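Putative aspartate aminotransferase (Thermus thermophilus, PDB 1IUG) probably catalyses pyridoxal 5'-phosphate-dependent transfer of amino groups between amino acids and 2-oxo acids, as in other class-V aminotransferases. Local coordinates at residues Arg40-Glu45 against Val242-Leu247; Arg77-Val82 against Glu102-Pro107; Gly8-His13 against Ser324-Tyr329; Gly175-Ala180 against Ala197-Ala202; Arg22-His27 against Pro231-Val236. All coordinates share one frame; numbering follows the deposited sequence.

Interaction 1 (Arg40-Glu45 against Val242-Leu247); sequences RGLLRE and VLEEVL
Leu42, Leu243 and Leu247 supply most of the surface in this helix-to-helix contact, which is almost wholly apolar. Leu42 points toward the opposing segment, and its CA lies 6.4 Å from the CA of Leu243. The two leucines slide past each other in opposite directions: CB of Leu42 sits 3.7 Å from CD1 of Leu243, while CD1 of Leu42 reaches back over the CB of Leu243 and meets the CG methylene of Glu244 at 3.7 Å. The same CD1 of Leu243 also touches CG and CD2 of Leu43, whose chain crosses it at about a right angle, so one methyl is held by two consecutive leucines. One turn on, Leu247 has an unusual first torsion (chi1 -113°) and brings its CD2 to 3.4 Å from the carbonyl O of Leu42. At the exposed margin Glu244 contributes its CG, and Glu45 its CB and OE1, which lie against that same Leu247 methyl. The local axes approach to 10.0 Å and cross at 43°. Helix 30-47 thus packs against the C-terminal part of helix 233-246, while Leu43 also rests on Val53 and Ile55 of strand 52-57, an outer strand of the seven-stranded sheet, and Leu243 on Leu187.

Interaction 2 (Arg77-Val82 against Glu102-Pro107); sequences RVLVPV and ERLDYP
Strands 77-82 and 102-105 run parallel, their local axes 4.6 Å apart at closest approach and inclined by 23°, with Leu79 beside Glu102 and Val82 beside Asp105. Val80 N donates to Glu102 O at 2.9 Å, nearly along the C=O axis, and Val82 N to Leu104 O at 2.9 Å, from above the carbonyl plane. Glu102 N and Tyr106 N donate in return to Val78 O and Val82 O, whereas Leu104 N to Val80 O is weak at 3.4 Å. On the face carrying Leu79, Pro81, Glu102 and Leu104, Leu79 has CG anti to its backbone N (chi1 179°) and lies alongside Glu102, both pointing the same way. Leu79 CD1 lies 4.0 Å from CD1 of Leu104. It also touches the carboxylate oxygen OE1 of Glu102. Strands 77-82 and 100-105 flank helix 85-96 in sequence, forming a beta-alpha-beta unit at one edge of the seven-stranded sheet of the aminotransferase large domain. Glu102 OE2 is hydrogen-bonded to Tyr122 OH; its salt bridge to Arg77 NH1 is long, 3.7 Å, and the carboxylate and guanidinium planes are 67° apart. On the face of Val80, Val82, Arg103 and Asp105, Arg103 bends at chi2 across Val82, bringing NE to 3.3 Å from Val82 CG2. This NE also pairs with Asp105 OD1, the hydrogen bond being weak in angle, and the guanidinium makes a cation-pi contact with Tyr91 of helix 85-96.

Interaction 3 (Gly8-His13 against Ser324-Tyr329); sequences GPVRLH and SLMGAY
Arg11 and Tyr329 make the most intimate side-chain meeting here, crossing at about a right angle. The Arg11 methylene CG lies 3.3 Å from the Tyr329 OH, and farther along the chain CE2 of the ring sits over one face of the guanidinium, 3.4 Å from NH1. The two planes are 50° apart, so this is an oblique cover and not a flat stack. Beside it, Ala328 N donates to Arg11 O at 3.0 Å, from above the carbonyl plane. Gly327 presses its CA against CB of Val10 at 3.6 Å; a side chain on that glycine would collide with CB of Arg11. The Ala328 methyl CB rests against Leu12 O and the CA of His13, each 3.6 Å away. Bends at chi2 and chi3 bring the Arg11 guanidinium face to CE2 of the ring, where a salt bridge from NH2 to Glu333 anchors it, and Tyr329 OH is hydrogen-bonded to Leu4 O. An alanine in place of Tyr329 would probably loosen Arg11, losing the ring against its chain and the tie to Leu4. In the 324-329 loop, Ser324 OG accepts from Met326 N at 3.2 Å as an ST turn, and Ala328 centres an inverse gamma turn. These turns link strand 320-323, which carries Arg322, predicted to bind substrate, to helix 331-348, joining the N-terminal loop to the small domain of an aminotransferase fold.

Interaction 4 (Gly175-Ala180 against Ala197-Ala202); sequences GVDAAA and ALSPRA
Asp177 O accepts two hydrogen bonds from one residue. Ser199 N approaches at 2.9 Å nearly along the C=O axis, while Ser199 OG, also at 2.9 Å, lies in the carbonyl plane on a lone pair. The OG takes the position between backbone N and carbonyl carbon (chi1 68°), from which it also accepts from Ala202 N at 3.3 Å. Ser199 is therefore the N-cap of helix 200-204, its hydroxyl donating to the residue just before strand 178-182 and accepting from the helix. A valine here would probably uncap the helix start and leave Asp177 O with the backbone donor alone of these two. Alongside, Ala179 and Ala197 form an antiparallel hydrogen-bonded pair, Ala179 N to Ala197 O at 3.0 Å and Ala197 N to Ala179 O at 2.8 Å. This pairing belongs to the beta hairpin of strands 178-182 and 193-198, within the seven-stranded sheet of the large domain, strand 193-198 being the one that runs antiparallel to its neighbours. In the adjoining non-hydrogen-bonded pair, Ala178 CB meets CD2 of Leu198. The Asp177 carboxylate is buried but well provided for: OD1 forms a salt bridge with Arg201 NH1 at 2.8 Å and accepts from a water at 2.8 Å, and OD2 accepts from Val156 N. Arg201, bent at chi2, runs its methylenes past OD1, and its NH1 also donates to Gly154 O.

Interaction 5 (Arg22-His27 against Pro231-Val236); sequences RPQLHH and PAINLV. With PO4 (phosphate ion), chain D.
Gln24 and Asn234 exchange two hydrogen bonds through their side-chain amides. Gln24 NE2 donates to Asn234 OD1 at 3.2 Å, in the carbonyl plane and on a lone pair; Asn234 ND2 returns a bond to Gln24 OE1, also 3.2 Å, but from above that carbonyl's plane. The amides are turned 54° against each other, so the pair is twisted and not coplanar. Gln24 NE2 has a second acceptor, Leu25 O at 3.3 Å, made possible by the bend at chi2 (70°) that folds the chain back. Asn234 ND2 likewise has a second partner, a water that it reaches at 2.7 Å and that donates in turn to Arg22 O. Outward from this core, CG2 of Ile233 packs on Gln24 NE2 at 3.5 Å and on Leu25 O. His27 CB and CD2 lie against CD of Pro231, the nearest approach being 3.7 Å, and NE2 of His27 makes a weak bond to a phosphate ion, probably from the crystallisation liquor, also held by Arg89 of the second subunit. That subunit packs Val10 on Gln24 and Pro9 on His27. With both amide nitrogens of the buried pair using two acceptors each, the orientation of the two amides is probably well defined, and the start of helix 233-246 is fastened to the loop by uncharged polar groups.

Along the chain, interaction 3 spans the longest interval, from the N-terminal loop to residues 324-329, and encloses the other four. Interactions 1 and 5 share helix 233-246 and alternate in sequence, their centres about 17 Å apart; helix 30-47 lies in one and directly follows the loop of the other. Interactions 2 and 4 fall in series on the seven-stranded sheet, about 20 Å apart between centres, interaction 2 at its edge. Interaction 3 touches interaction 1 through His13, which packs on Val242 and Glu245. Interactions 3 and 5 both meet the second subunit, so contacts that tie distant parts of the chain together also border the dimer interface.

Interaction 1 (Arg40-Glu45 against Val242-Leu247)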
# COMPACT_ATOMS: atom_id res chain seq x y z
N ARG A 40 9.63 -3.55 -13.48
CA ARG A 40 10.08 -4.88 -13.04
C ARG A 40 11.55 -5.04 -13.48
O ARG A 40 12.43 -5.33 -12.67
CB ARG A 40 9.28 -5.97 -13.77
CG ARG A 40 7.79 -6.22 -13.43
CD ARG A 40 7.46 -6.65 -12.01
NE ARG A 40 8.17 -7.85 -11.57
CZ ARG A 40 8.41 -8.96 -12.28
NH1 ARG A 40 8.00 -9.10 -13.54
NH2 ARG A 40 9.15 -9.91 -11.74
N GLY A 41 11.78 -4.83 -14.78
CA GLY A 41 13.10 -4.95 -15.38
C GLY A 41 14.15 -4.01 -14.84
O GLY A 41 15.31 -4.41 -14.68
N LEU A 42 13.77 -2.77 -14.58
CA LEU A 42 14.71 -1.79 -14.04
C LEU A 42 15.12 -2.10 -12.59
O LEU A 42 16.28 -1.96 -12.22
CB LEU A 42 14.13 -0.38 -14.16
CG LEU A 42 13.96 0.13 -15.59
CD1 LEU A 42 13.20 1.44 -15.59
CD2 LEU A 42 15.32 0.29 -16.27
N LEU A 43 14.15 -2.54 -11.79
CA LEU A 43 14.42 -2.89 -10.39
C LEU A 43 15.32 -4.12 -10.36
O LEU A 43 16.10 -4.32 -9.43
CB LEU A 43 13.10 -3.16 -9.66
CG LEU A 43 12.31 -1.90 -9.29
CD1 LEU A 43 10.85 -2.23 -9.05
CD2 LEU A 43 12.94 -1.25 -8.07
N ARG A 44 15.19 -4.93 -11.40
CA ARG A 44 15.95 -6.15 -11.62
C ARG A 44 17.42 -5.77 -11.73
O ARG A 44 18.28 -6.37 -11.08
CB ARG A 44 15.44 -6.75 -12.93
CG ARG A 44 14.98 -8.18 -12.88
CD ARG A 44 16.07 -9.13 -12.51
NE ARG A 44 16.89 -9.44 -13.68
CZ ARG A 44 16.42 -9.78 -14.88
NH1 ARG A 44 15.11 -9.85 -15.11
NH2 ARG A 44 17.26 -10.04 -15.87
N GLU A 45 17.70 -4.75 -12.54
CA GLU A 45 19.06 -4.24 -12.73
C GLU A 45 19.55 -3.56 -11.46
O GLU A 45 20.71 -3.72 -11.07
CB GLU A 45 19.10 -3.22 -13.86
CG GLU A 45 18.83 -3.76 -15.25
CD GLU A 45 18.91 -2.66 -16.31
OE1 GLU A 45 19.74 -1.74 -16.15
OE2 GLU A 45 18.13 -2.73 -17.28
N VAL A 242 12.36 7.49 -12.59
CA VAL A 242 13.59 7.77 -11.84
C VAL A 242 14.69 6.76 -12.18
O VAL A 242 15.83 7.15 -12.43
CB VAL A 242 13.34 7.77 -10.30
CG1 VAL A 242 14.65 7.77 -9.55
CG2 VAL A 242 12.53 9.00 -9.92
N LEU A 243 14.34 5.48 -12.19
CA LEU A 243 15.31 4.44 -12.51
C LEU A 243 15.88 4.60 -13.91
O LEU A 243 17.06 4.33 -14.13
CB LEU A 243 14.71 3.04 -12.33
CG LEU A 243 14.50 2.60 -10.88
CD1 LEU A 243 13.77 1.26 -10.85
CD2 LEU A 243 15.84 2.51 -10.16
N GLU A 244 15.06 5.05 -14.85
CA GLU A 244 15.51 5.25 -16.23
C GLU A 244 16.61 6.31 -16.31
O GLU A 244 17.50 6.20 -17.15
CB GLU A 244 14.34 5.66 -17.13
CG GLU A 244 13.57 4.49 -17.71
CD GLU A 244 12.38 4.93 -18.54
OE1 GLU A 244 11.25 4.47 -18.26
OE2 GLU A 244 12.58 5.72 -19.49
N GLU A 245 16.54 7.31 -15.45
CA GLU A 245 17.53 8.38 -15.44
C GLU A 245 18.77 8.06 -14.60
O GLU A 245 19.89 8.38 -15.00
CB GLU A 245 16.91 9.69 -14.94
CG GLU A 245 17.85 10.88 -15.08
CD GLU A 245 17.30 12.15 -14.45
OE1 GLU A 245 17.85 12.56 -13.40
OE2 GLU A 245 16.35 12.73 -15.00
N VAL A 246 18.57 7.42 -13.45
CA VAL A 246 19.67 7.10 -12.55
C VAL A 246 20.54 5.90 -12.92
O VAL A 246 21.76 5.97 -12.84
CB VAL A 246 19.17 6.94 -11.09
CG1 VAL A 246 20.29 6.44 -10.19
CG2 VAL A 246 18.64 8.27 -10.57
N LEU A 247 19.91 4.80 -13.34
CA LEU A 247 20.64 3.58 -13.69
C LEU A 247 21.82 3.71 -14.67
O LEU A 247 22.86 3.07 -14.48
CB LEU A 247 19.66 2.49 -14.14
CG LEU A 247 19.57 1.28 -13.20
CD1 LEU A 247 19.59 1.70 -11.74
CD2 LEU A 247 18.31 0.49 -13.51

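Interaction 2 (Arg77-Val82 against Glu102-Pro107)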
# COMPACT_ATOMS: atom_id res chain seq x y z
N ARG A 77 13.96 -22.56 12.27
CA ARG A 77 15.02 -21.88 13.02
C ARG A 77 15.64 -20.71 12.25
O ARG A 77 16.20 -20.92 11.17
CB ARG A 77 16.12 -22.91 13.32
CG ARG A 77 16.19 -23.50 14.72
CD ARG A 77 16.44 -22.47 15.81
NE ARG A 77 17.12 -23.11 16.94
CZ ARG A 77 17.94 -22.48 17.79
NH1 ARG A 77 18.19 -21.19 17.65
NH2 ARG A 77 18.53 -23.16 18.77
N VAL A 78 15.57 -19.51 12.80
CA VAL A 78 16.17 -18.35 12.13
C VAL A 78 16.99 -17.50 13.10
O VAL A 78 16.62 -17.31 14.26
CB VAL A 78 15.14 -17.44 11.41
CG1 VAL A 78 14.45 -18.21 10.28
CG2 VAL A 78 14.13 -16.87 12.39
N LEU A 79 18.10 -16.99 12.60
CA LEU A 79 19.00 -16.16 13.38
C LEU A 79 18.78 -14.70 12.99
O LEU A 79 18.87 -14.34 11.82
CB LEU A 79 20.44 -16.60 13.13
CG LEU A 79 21.60 -15.88 13.81
CD1 LEU A 79 21.36 -15.81 15.31
CD2 LEU A 79 22.89 -16.62 13.50
N VAL A 80 18.45 -13.87 13.98
CA VAL A 80 18.20 -12.45 13.74
C VAL A 80 19.00 -11.53 14.66
O VAL A 80 18.69 -11.39 15.85
CB VAL A 80 16.69 -12.10 13.92
CG1 VAL A 80 16.45 -10.63 13.65
CG2 VAL A 80 15.83 -12.97 13.02
N PRO A 81 20.08 -10.92 14.13
CA PRO A 81 20.91 -10.01 14.92
C PRO A 81 20.15 -8.69 15.08
O PRO A 81 19.50 -8.23 14.14
CB PRO A 81 22.14 -9.80 14.03
CG PRO A 81 22.17 -11.03 13.18
CD PRO A 81 20.72 -11.22 12.84
N VAL A 82 20.20 -8.11 16.27
CA VAL A 82 19.51 -6.85 16.52
C VAL A 82 20.51 -5.79 16.96
O VAL A 82 21.24 -5.95 17.94
CB VAL A 82 18.39 -7.02 17.57
CG1 VAL A 82 17.72 -5.68 17.85
CG2 VAL A 82 17.36 -8.02 17.05
N GLU A 102 16.49 -16.76 17.30
CA GLU A 102 17.65 -16.50 18.15
C GLU A 102 17.95 -15.03 17.92
O GLU A 102 18.26 -14.60 16.82
CB GLU A 102 18.87 -17.34 17.77
CG GLU A 102 20.12 -16.94 18.57
CD GLU A 102 21.23 -17.96 18.51
OE1 GLU A 102 22.35 -17.60 18.08
OE2 GLU A 102 21.00 -19.12 18.91
N ARG A 103 17.86 -14.27 19.00
CA ARG A 103 18.06 -12.83 18.98
C ARG A 103 19.40 -12.46 19.63
O ARG A 103 19.61 -12.68 20.82
CB ARG A 103 16.86 -12.23 19.72
CG ARG A 103 16.57 -10.75 19.61
CD ARG A 103 17.64 -9.86 20.15
NE ARG A 103 17.17 -8.49 20.35
CZ ARG A 103 16.01 -8.14 20.90
NH1 ARG A 103 15.14 -9.06 21.31
NH2 ARG A 103 15.70 -6.86 21.04
N LEU A 104 20.33 -11.96 18.81
CA LEU A 104 21.65 -11.54 19.29
C LEU A 104 21.73 -10.02 19.35
O LEU A 104 21.78 -9.35 18.32
CB LEU A 104 22.75 -12.09 18.39
CG LEU A 104 22.91 -13.61 18.28
CD1 LEU A 104 24.13 -13.92 17.42
CD2 LEU A 104 23.05 -14.24 19.67
N ASP A 105 21.75 -9.48 20.57
CA ASP A 105 21.80 -8.03 20.77
C ASP A 105 23.16 -7.36 20.66
O ASP A 105 24.16 -7.86 21.17
CB ASP A 105 21.19 -7.65 22.12
CG ASP A 105 19.68 -7.75 22.12
OD1 ASP A 105 19.03 -6.78 21.68
OD2 ASP A 105 19.15 -8.79 22.57
N TYR A 106 23.18 -6.21 19.99
CA TYR A 106 24.38 -5.41 19.82
C TYR A 106 24.03 -3.99 20.21
O TYR A 106 22.88 -3.57 20.08
CB TYR A 106 24.84 -5.41 18.36
CG TYR A 106 25.34 -6.74 17.87
CD1 TYR A 106 24.46 -7.68 17.35
CD2 TYR A 106 26.70 -7.06 17.93
CE1 TYR A 106 24.91 -8.91 16.89
CE2 TYR A 106 27.16 -8.28 17.48
CZ TYR A 106 26.26 -9.20 16.96
OH TYR A 106 26.71 -10.41 16.48
N PRO A 107 25.01 -3.25 20.75
CA PRO A 107 24.75 -1.86 21.13
C PRO A 107 24.37 -1.07 19.88
O PRO A 107 24.96 -1.28 18.81
CB PRO A 107 26.10 -1.40 21.67
CG PRO A 107 26.68 -2.66 22.24
CD PRO A 107 26.35 -3.67 21.17

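Interaction 3 (Gly8-His13 against Ser324-Tyr329)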
# COMPACT_ATOMS: atom_id res chain seq x y z
N GLY A 8 13.79 9.53 4.99
CA GLY A 8 12.56 8.91 4.55
C GLY A 8 11.34 9.37 5.33
O GLY A 8 11.31 9.24 6.56
N PRO A 9 10.35 9.99 4.66
CA PRO A 9 10.33 10.29 3.23
C PRO A 9 11.41 11.29 2.85
O PRO A 9 12.01 11.94 3.72
CB PRO A 9 8.93 10.88 3.03
CG PRO A 9 8.12 10.17 4.07
CD PRO A 9 9.03 10.26 5.26
N VAL A 10 11.66 11.43 1.56
CA VAL A 10 12.68 12.35 1.08
C VAL A 10 12.19 13.37 0.07
O VAL A 10 11.04 13.34 -0.37
CB VAL A 10 13.86 11.58 0.41
CG1 VAL A 10 14.51 10.61 1.39
CG2 VAL A 10 13.37 10.85 -0.84
N ARG A 11 13.10 14.27 -0.28
CA ARG A 11 12.91 15.33 -1.26
C ARG A 11 12.71 14.59 -2.58
O ARG A 11 13.55 13.79 -2.98
CB ARG A 11 14.20 16.15 -1.28
CG ARG A 11 14.05 17.64 -1.35
CD ARG A 11 13.36 18.14 -2.57
NE ARG A 11 14.33 18.87 -3.39
CZ ARG A 11 14.90 20.02 -3.05
NH1 ARG A 11 14.61 20.60 -1.89
NH2 ARG A 11 15.79 20.59 -3.86
N LEU A 12 11.58 14.85 -3.23
CA LEU A 12 11.25 14.17 -4.48
C LEU A 12 12.03 14.57 -5.73
O LEU A 12 12.35 15.73 -5.94
CB LEU A 12 9.75 14.28 -4.77
CG LEU A 12 8.79 13.67 -3.74
CD1 LEU A 12 7.36 13.79 -4.27
CD2 LEU A 12 9.14 12.21 -3.48
N HIS A 13 12.33 13.56 -6.54
CA HIS A 13 13.04 13.78 -7.79
C HIS A 13 12.04 14.44 -8.75
O HIS A 13 10.85 14.09 -8.75
CB HIS A 13 13.50 12.43 -8.36
CG HIS A 13 14.39 12.55 -9.55
ND1 HIS A 13 15.74 12.31 -9.50
CD2 HIS A 13 14.12 12.88 -10.84
CE1 HIS A 13 16.27 12.49 -10.69
NE2 HIS A 13 15.30 12.84 -11.53
N SER A 324 20.03 13.75 6.75
CA SER A 324 20.13 12.97 5.51
C SER A 324 19.91 13.75 4.21
O SER A 324 18.90 14.45 4.05
CB SER A 324 19.18 11.78 5.56
OG SER A 324 19.31 10.98 4.40
N LEU A 325 20.84 13.58 3.28
CA LEU A 325 20.77 14.21 1.97
C LEU A 325 20.43 13.14 0.93
O LEU A 325 20.75 13.29 -0.25
CB LEU A 325 22.10 14.87 1.63
CG LEU A 325 22.35 16.22 2.31
CD1 LEU A 325 23.80 16.65 2.17
CD2 LEU A 325 21.41 17.25 1.71
N MET A 326 19.78 12.08 1.38
CA MET A 326 19.38 10.96 0.53
C MET A 326 18.38 11.38 -0.55
O MET A 326 18.27 10.71 -1.58
CB MET A 326 18.82 9.83 1.41
CG MET A 326 18.33 8.59 0.68
SD MET A 326 18.20 7.14 1.78
CE MET A 326 17.17 7.79 3.09
N GLY A 327 17.71 12.50 -0.33
CA GLY A 327 16.74 13.01 -1.29
C GLY A 327 17.36 13.58 -2.56
O GLY A 327 18.57 13.56 -2.73
N ALA A 328 16.52 14.11 -3.45
CA ALA A 328 16.99 14.67 -4.71
C ALA A 328 17.68 16.03 -4.55
O ALA A 328 17.08 17.08 -4.81
CB ALA A 328 15.84 14.76 -5.71
N TYR A 329 18.94 15.99 -4.12
CA TYR A 329 19.75 17.18 -3.91
C TYR A 329 21.01 17.05 -4.73
O TYR A 329 21.56 15.95 -4.86
CB TYR A 329 20.17 17.32 -2.45
CG TYR A 329 19.05 17.61 -1.49
CD1 TYR A 329 18.60 16.64 -0.59
CD2 TYR A 329 18.45 18.87 -1.47
CE1 TYR A 329 17.58 16.92 0.31
CE2 TYR A 329 17.43 19.16 -0.57
CZ TYR A 329 17.00 18.19 0.32
OH TYR A 329 16.00 18.49 1.20

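Interaction 4 (Gly175-Ala180 against Ala197-Ala202)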
# COMPACT_ATOMS: atom_id res chain seq x y z
N GLY A 175 25.83 -13.06 -1.85
CA GLY A 175 25.40 -14.19 -1.03
C GLY A 175 24.00 -14.03 -0.45
O GLY A 175 23.57 -14.83 0.37
N VAL A 176 23.30 -12.99 -0.89
CA VAL A 176 21.95 -12.72 -0.40
C VAL A 176 20.91 -13.39 -1.30
O VAL A 176 20.95 -13.24 -2.52
CB VAL A 176 21.68 -11.20 -0.31
CG1 VAL A 176 20.27 -10.93 0.19
CG2 VAL A 176 22.71 -10.56 0.63
N ASP A 177 19.99 -14.13 -0.69
CA ASP A 177 18.95 -14.83 -1.45
C ASP A 177 17.72 -13.98 -1.73
O ASP A 177 17.10 -14.11 -2.79
CB ASP A 177 18.56 -16.12 -0.73
CG ASP A 177 19.73 -17.05 -0.54
OD1 ASP A 177 20.23 -17.58 -1.55
OD2 ASP A 177 20.18 -17.23 0.61
N ALA A 178 17.37 -13.10 -0.80
CA ALA A 178 16.20 -12.25 -0.96
C ALA A 178 16.41 -10.92 -0.26
O ALA A 178 17.12 -10.83 0.75
CB ALA A 178 14.95 -12.95 -0.43
N ALA A 179 15.76 -9.88 -0.78
CA ALA A 179 15.89 -8.55 -0.20
C ALA A 179 14.59 -7.76 -0.31
O ALA A 179 13.75 -8.03 -1.16
CB ALA A 179 17.02 -7.80 -0.88
N ALA A 180 14.43 -6.79 0.58
CA ALA A 180 13.25 -5.93 0.59
C ALA A 180 13.69 -4.47 0.59
O ALA A 180 14.72 -4.12 1.16
CB ALA A 180 12.39 -6.22 1.81
N ALA A 197 12.78 -8.62 -3.76
CA ALA A 197 13.66 -9.15 -4.79
C ALA A 197 14.03 -10.57 -4.39
O ALA A 197 14.47 -10.81 -3.27
CB ALA A 197 14.91 -8.29 -4.93
N LEU A 198 13.83 -11.51 -5.31
CA LEU A 198 14.12 -12.92 -5.08
C LEU A 198 15.12 -13.46 -6.09
O LEU A 198 14.90 -13.37 -7.30
CB LEU A 198 12.82 -13.74 -5.16
CG LEU A 198 11.68 -13.37 -4.21
CD1 LEU A 198 10.38 -13.93 -4.72
CD2 LEU A 198 11.99 -13.87 -2.80
N SER A 199 16.21 -14.02 -5.59
CA SER A 199 17.24 -14.61 -6.45
C SER A 199 16.71 -15.93 -7.00
O SER A 199 15.69 -16.45 -6.52
CB SER A 199 18.51 -14.88 -5.63
OG SER A 199 18.30 -15.91 -4.68
N PRO A 200 17.37 -16.49 -8.04
CA PRO A 200 16.92 -17.76 -8.62
C PRO A 200 16.84 -18.85 -7.55
O PRO A 200 15.90 -19.64 -7.51
CB PRO A 200 18.01 -18.06 -9.65
CG PRO A 200 18.41 -16.69 -10.11
CD PRO A 200 18.49 -15.93 -8.81
N ARG A 201 17.81 -18.82 -6.64
CA ARG A 201 17.92 -19.74 -5.52
C ARG A 201 16.63 -19.67 -4.68
O ARG A 201 15.99 -20.69 -4.42
CB ARG A 201 19.13 -19.30 -4.68
CG ARG A 201 20.00 -20.38 -4.02
CD ARG A 201 19.27 -21.25 -3.03
NE ARG A 201 20.20 -21.92 -2.12
CZ ARG A 201 20.63 -21.41 -0.97
NH1 ARG A 201 20.22 -20.21 -0.56
NH2 ARG A 201 21.44 -22.11 -0.19
N ALA A 202 16.24 -18.45 -4.32
CA ALA A 202 15.04 -18.21 -3.52
C ALA A 202 13.74 -18.58 -4.22
O ALA A 202 12.79 -19.03 -3.58
CB ALA A 202 15.00 -16.75 -3.06
O HOH W 1 21.49 -16.55 -3.78

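Interaction 5 (Arg22-His27 against Pro231-Val236)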
# COMPACT_ATOMS: atom_id res chain seq x y z
N ARG A 22 0.42 13.03 -14.41
CA ARG A 22 -0.20 12.34 -15.54
C ARG A 22 -1.60 11.85 -15.20
O ARG A 22 -1.87 11.48 -14.05
CB ARG A 22 0.67 11.15 -15.97
CG ARG A 22 2.07 11.51 -16.44
CD ARG A 22 2.03 12.44 -17.64
NE ARG A 22 3.38 12.88 -18.01
CZ ARG A 22 3.68 13.54 -19.12
NH1 ARG A 22 2.72 13.85 -19.99
NH2 ARG A 22 4.93 13.91 -19.35
N PRO A 23 -2.51 11.85 -16.19
CA PRO A 23 -3.89 11.39 -15.97
C PRO A 23 -3.88 9.91 -15.57
O PRO A 23 -2.97 9.17 -15.93
CB PRO A 23 -4.54 11.60 -17.34
CG PRO A 23 -3.79 12.78 -17.89
CD PRO A 23 -2.36 12.43 -17.54
N GLN A 24 -4.89 9.50 -14.81
CA GLN A 24 -5.01 8.13 -14.33
C GLN A 24 -5.07 7.07 -15.44
O GLN A 24 -5.85 7.20 -16.39
CB GLN A 24 -6.24 8.00 -13.43
CG GLN A 24 -6.38 6.65 -12.74
CD GLN A 24 -5.33 6.45 -11.66
OE1 GLN A 24 -5.14 7.30 -10.80
NE2 GLN A 24 -4.66 5.30 -11.70
N LEU A 25 -4.25 6.04 -15.30
CA LEU A 25 -4.21 4.93 -16.25
C LEU A 25 -4.86 3.70 -15.64
O LEU A 25 -4.77 3.48 -14.42
CB LEU A 25 -2.76 4.57 -16.62
CG LEU A 25 -1.94 5.48 -17.53
CD1 LEU A 25 -0.56 4.87 -17.72
CD2 LEU A 25 -2.63 5.66 -18.88
N HIS A 26 -5.54 2.90 -16.46
CA HIS A 26 -6.16 1.68 -15.97
C HIS A 26 -5.04 0.63 -15.98
O HIS A 26 -4.33 0.49 -16.98
CB HIS A 26 -7.31 1.23 -16.86
CG HIS A 26 -8.10 0.10 -16.29
ND1 HIS A 26 -7.81 -1.22 -16.56
CD2 HIS A 26 -9.15 0.08 -15.44
CE1 HIS A 26 -8.65 -2.00 -15.89
NE2 HIS A 26 -9.47 -1.23 -15.20
N HIS A 27 -4.89 -0.08 -14.87
CA HIS A 27 -3.84 -1.08 -14.71
C HIS A 27 -3.88 -2.30 -15.65
O HIS A 27 -2.91 -3.05 -15.72
CB HIS A 27 -3.78 -1.55 -13.26
CG HIS A 27 -5.03 -2.22 -12.79
ND1 HIS A 27 -6.27 -1.62 -12.88
CD2 HIS A 27 -5.24 -3.43 -12.22
CE1 HIS A 27 -7.19 -2.43 -12.38
NE2 HIS A 27 -6.59 -3.54 -11.98
N PRO A 231 -2.63 -2.24 -8.45
CA PRO A 231 -1.36 -1.68 -7.96
C PRO A 231 -1.40 -0.15 -7.97
O PRO A 231 -2.21 0.45 -8.69
CB PRO A 231 -0.37 -2.19 -9.00
CG PRO A 231 -1.15 -2.03 -10.28
CD PRO A 231 -2.55 -2.53 -9.90
N ALA A 232 -0.54 0.47 -7.17
CA ALA A 232 -0.46 1.93 -7.15
C ALA A 232 0.34 2.29 -8.41
O ALA A 232 1.51 2.68 -8.34
CB ALA A 232 0.26 2.40 -5.89
N ILE A 233 -0.32 2.13 -9.56
CA ILE A 233 0.26 2.37 -10.88
C ILE A 233 0.90 3.74 -11.08
O ILE A 233 1.87 3.87 -11.83
CB ILE A 233 -0.80 2.07 -11.99
CG1 ILE A 233 -0.14 2.03 -13.37
CG2 ILE A 233 -1.93 3.09 -11.93
CD1 ILE A 233 0.83 0.87 -13.55
N ASN A 234 0.37 4.75 -10.40
CA ASN A 234 0.89 6.12 -10.49
C ASN A 234 2.31 6.17 -9.92
O ASN A 234 3.20 6.81 -10.49
CB ASN A 234 -0.00 7.09 -9.71
CG ASN A 234 -1.47 6.99 -10.10
OD1 ASN A 234 -2.10 5.95 -9.93
ND2 ASN A 234 -2.02 8.09 -10.62
N LEU A 235 2.50 5.51 -8.78
CA LEU A 235 3.80 5.44 -8.12
C LEU A 235 4.77 4.59 -8.93
O LEU A 235 5.96 4.87 -8.99
CB LEU A 235 3.65 4.87 -6.71
CG LEU A 235 2.76 5.63 -5.72
CD1 LEU A 235 2.82 4.94 -4.37
CD2 LEU A 235 3.22 7.06 -5.59
N VAL A 236 4.25 3.53 -9.56
CA VAL A 236 5.07 2.65 -10.38
C VAL A 236 5.67 3.46 -11.53
O VAL A 236 6.85 3.28 -11.88
CB VAL A 236 4.24 1.45 -10.94
CG1 VAL A 236 5.07 0.63 -11.92
CG2 VAL A 236 3.79 0.56 -9.79
P PO4 D . -8.71 -6.60 -8.69
O1 PO4 D . -10.05 -6.56 -9.42
O2 PO4 D . -8.81 -5.92 -7.31
O3 PO4 D . -8.20 -8.03 -8.54
O4 PO4 D . -7.69 -5.77 -9.56
O HOH W 2 -1.47 10.63 -11.44